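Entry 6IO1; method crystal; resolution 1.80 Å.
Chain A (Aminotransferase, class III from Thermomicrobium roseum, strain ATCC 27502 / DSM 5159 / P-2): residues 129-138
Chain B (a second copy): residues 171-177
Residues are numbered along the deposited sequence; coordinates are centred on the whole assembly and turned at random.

Chain A 129-138: IKIARYYWWL
Chain B, residues 171-177: WEGFGPR

Chain A residues 129-138 belong to a helix that begins earlier in the chain, phi/psi near -64/-41. Backbone N bonds to the O four residues back, from Arg133(A) N to Ile129(A) O, 3.0 Å, through Leu138(A) N to Tyr134(A) O, 2.9 Å. Chain B residues 171-177 form no regular helix or strand. Phi/psi are -58/127 at Glu172(B), -99/7 at Phe174(B), 88/-162 at Gly175(B) and -71/155 at Pro176(B). A type II turn spans Trp171(B) to Phe174(B), closed by Phe174(B) N to Trp171(B) O at 3.3 Å. The closest CA atoms are those of Tyr134(A) and Phe174(B), 5.1 Å apart. The contact buries 474 Å².

No direct hydrogen bond crosses. Two waters bridge instead, both accepting from Arg133(A) NH1 at 2.8 Å. One donates to Phe174(B) O at 2.4 Å, the other to Pro176(B) O at 2.9 Å. Arg133(A) is extended (m, t, t), and Pro176(B) CD covers one guanidinium face, 4.2 Å from Arg133(A) CZ.

Aromatic faces receive C-H groups and charge. Lys130(A) (m, t, p, t) sets NZ 4.2 Å from the centroid of the Phe174(B) ring (chi1 m, chi2 -63°), a cation-pi contact; its CE lies 3.5 Å from Phe174(B) CG. Gly173(B) CA sits over Trp137(A) (t, chi2 82°), 3.5 Å from CD2. Gly173(B) has phi/psi 83/-3; a CB would clash with that indole. The Tyr134(A) (t, chi2 57°) and Phe174(B) rings meet obliquely, planes at 36°.

Tyr134(A) CA makes a C-H...O contact to Gly173(B) O at 3.3 Å.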

# COMPACT_ATOMS: atom_id res chain seq x y z
N ILE A 129 -7.07 4.73 11.04
CA ILE A 129 -7.07 6.09 11.57
C ILE A 129 -8.15 6.93 10.90
O ILE A 129 -8.92 7.64 11.56
CB ILE A 129 -5.67 6.73 11.40
CG1 ILE A 129 -4.66 6.03 12.31
CG2 ILE A 129 -5.72 8.22 11.67
CD1 ILE A 129 -3.22 6.37 11.99
N LYS A 130 -8.23 6.83 9.57
CA LYS A 130 -9.25 7.57 8.83
C LYS A 130 -10.65 7.12 9.23
O LYS A 130 -11.57 7.94 9.32
CB LYS A 130 -9.04 7.42 7.33
CG LYS A 130 -7.75 8.05 6.82
CD LYS A 130 -7.62 7.94 5.31
CE LYS A 130 -8.61 8.85 4.61
NZ LYS A 130 -8.61 8.64 3.14
N ILE A 131 -10.84 5.82 9.46
CA ILE A 131 -12.15 5.31 9.86
C ILE A 131 -12.54 5.84 11.23
O ILE A 131 -13.70 6.20 11.45
CB ILE A 131 -12.16 3.77 9.82
CG1 ILE A 131 -12.29 3.27 8.38
CG2 ILE A 131 -13.30 3.21 10.66
CD1 ILE A 131 -12.32 1.77 8.25
N ALA A 132 -11.60 5.88 12.17
CA ALA A 132 -11.91 6.42 13.49
C ALA A 132 -12.33 7.89 13.40
O ALA A 132 -13.35 8.30 13.97
CB ALA A 132 -10.72 6.25 14.43
N ARG A 133 -11.55 8.68 12.66
CA ARG A 133 -11.88 10.10 12.53
C ARG A 133 -13.21 10.29 11.81
O ARG A 133 -14.03 11.13 12.22
CB ARG A 133 -10.74 10.83 11.81
CG ARG A 133 -9.47 10.90 12.65
CD ARG A 133 -8.26 11.35 11.84
NE ARG A 133 -7.19 11.82 12.72
CZ ARG A 133 -5.95 12.06 12.32
NH1 ARG A 133 -5.60 11.84 11.06
NH2 ARG A 133 -5.05 12.49 13.19
N TYR A 134 -13.45 9.53 10.74
CA TYR A 134 -14.70 9.60 10.00
C TYR A 134 -15.88 9.16 10.86
O TYR A 134 -16.99 9.70 10.73
CB TYR A 134 -14.59 8.75 8.74
CG TYR A 134 -15.80 8.75 7.84
CD1 TYR A 134 -16.31 9.93 7.33
CD2 TYR A 134 -16.41 7.55 7.48
CE1 TYR A 134 -17.41 9.93 6.49
CE2 TYR A 134 -17.51 7.54 6.65
CZ TYR A 134 -18.01 8.73 6.16
OH TYR A 134 -19.11 8.71 5.33
N TYR A 135 -15.68 8.16 11.71
CA TYR A 135 -16.72 7.70 12.62
C TYR A 135 -17.13 8.80 13.57
O TYR A 135 -18.33 9.07 13.75
CB TYR A 135 -16.24 6.46 13.38
CG TYR A 135 -17.04 6.10 14.61
CD1 TYR A 135 -18.14 5.25 14.52
CD2 TYR A 135 -16.69 6.58 15.87
CE1 TYR A 135 -18.88 4.91 15.64
CE2 TYR A 135 -17.43 6.24 16.99
CZ TYR A 135 -18.52 5.41 16.87
OH TYR A 135 -19.25 5.07 17.99
N TRP A 136 -16.15 9.46 14.20
CA TRP A 136 -16.50 10.57 15.07
C TRP A 136 -17.11 11.73 14.30
O TRP A 136 -17.99 12.43 14.82
CB TRP A 136 -15.27 11.03 15.86
CG TRP A 136 -14.88 10.04 16.92
CD1 TRP A 136 -13.69 9.39 17.03
CD2 TRP A 136 -15.69 9.59 18.02
NE1 TRP A 136 -13.70 8.56 18.12
CE2 TRP A 136 -14.91 8.66 18.75
CE3 TRP A 136 -16.98 9.87 18.46
CZ2 TRP A 136 -15.39 8.02 19.89
CZ3 TRP A 136 -17.46 9.23 19.59
CH2 TRP A 136 -16.66 8.32 20.29
N TRP A 137 -16.67 11.95 13.06
CA TRP A 137 -17.27 12.99 12.22
C TRP A 137 -18.74 12.70 11.95
O TRP A 137 -19.58 13.61 12.01
CB TRP A 137 -16.49 13.10 10.90
CG TRP A 137 -16.95 14.19 9.99
CD1 TRP A 137 -16.61 15.51 10.05
CD2 TRP A 137 -17.80 14.05 8.85
NE1 TRP A 137 -17.21 16.21 9.03
CE2 TRP A 137 -17.95 15.33 8.28
CE3 TRP A 137 -18.47 12.97 8.25
CZ2 TRP A 137 -18.73 15.56 7.15
CZ3 TRP A 137 -19.24 13.20 7.13
CH2 TRP A 137 -19.37 14.49 6.59
N LEU A 138 -19.07 11.45 11.65
CA LEU A 138 -20.47 11.07 11.43
C LEU A 138 -21.29 11.22 12.70
O LEU A 138 -22.51 11.43 12.63
CB LEU A 138 -20.55 9.64 10.91
CG LEU A 138 -20.16 9.41 9.45
CD1 LEU A 138 -20.12 7.93 9.13
CD2 LEU A 138 -21.13 10.13 8.52
N TRP B 171 -11.32 14.51 0.87
CA TRP B 171 -10.86 15.06 2.14
C TRP B 171 -11.94 15.01 3.21
O TRP B 171 -11.63 14.85 4.40
CB TRP B 171 -10.40 16.51 1.96
CG TRP B 171 -9.27 16.71 1.01
CD1 TRP B 171 -8.42 15.77 0.52
CD2 TRP B 171 -8.86 17.96 0.44
NE1 TRP B 171 -7.50 16.35 -0.32
CE2 TRP B 171 -7.75 17.70 -0.38
CE3 TRP B 171 -9.32 19.27 0.55
CZ2 TRP B 171 -7.10 18.70 -1.10
CZ3 TRP B 171 -8.68 20.27 -0.16
CH2 TRP B 171 -7.58 19.97 -0.98
N GLU B 172 -13.20 15.16 2.82
CA GLU B 172 -14.28 15.44 3.76
C GLU B 172 -14.41 14.37 4.84
O GLU B 172 -14.51 13.18 4.54
CB GLU B 172 -15.60 15.58 3.00
CG GLU B 172 -16.78 16.02 3.85
CD GLU B 172 -18.05 16.20 3.05
OE1 GLU B 172 -18.20 15.51 2.02
OE2 GLU B 172 -18.90 17.02 3.45
N GLY B 173 -14.41 14.82 6.09
CA GLY B 173 -14.69 13.97 7.23
C GLY B 173 -13.53 13.14 7.76
O GLY B 173 -13.71 12.45 8.77
N PHE B 174 -12.36 13.19 7.13
CA PHE B 174 -11.24 12.36 7.54
C PHE B 174 -10.22 13.09 8.41
O PHE B 174 -9.16 12.54 8.70
CB PHE B 174 -10.56 11.76 6.30
CG PHE B 174 -11.42 10.76 5.58
CD1 PHE B 174 -11.81 9.59 6.20
CD2 PHE B 174 -11.85 11.01 4.29
CE1 PHE B 174 -12.61 8.67 5.54
CE2 PHE B 174 -12.64 10.10 3.62
CZ PHE B 174 -13.02 8.93 4.25
N GLY B 175 -10.52 14.32 8.82
CA GLY B 175 -9.67 15.03 9.75
C GLY B 175 -8.55 15.81 9.09
O GLY B 175 -8.60 16.11 7.89
N PRO B 176 -7.53 16.17 9.87
CA PRO B 176 -6.44 16.98 9.32
C PRO B 176 -5.57 16.19 8.36
O PRO B 176 -5.45 14.97 8.45
CB PRO B 176 -5.65 17.40 10.57
CG PRO B 176 -5.95 16.34 11.58
CD PRO B 176 -7.34 15.84 11.29
N ARG B 177 -4.91 16.92 7.45
CA ARG B 177 -4.03 16.31 6.42
C ARG B 177 -2.61 16.86 6.57
O ARG B 177 -2.46 17.93 7.20
CB ARG B 177 -4.58 16.58 5.01
CG ARG B 177 -6.00 16.10 4.79
CD ARG B 177 -6.50 16.42 3.39
NE ARG B 177 -6.38 17.84 3.08
CZ ARG B 177 -7.32 18.74 3.35
NH1 ARG B 177 -7.13 20.01 3.03
NH2 ARG B 177 -8.44 18.37 3.94
O HOH W 1 -7.06 11.34 8.73
O HOH W 2 -3.68 13.78 10.38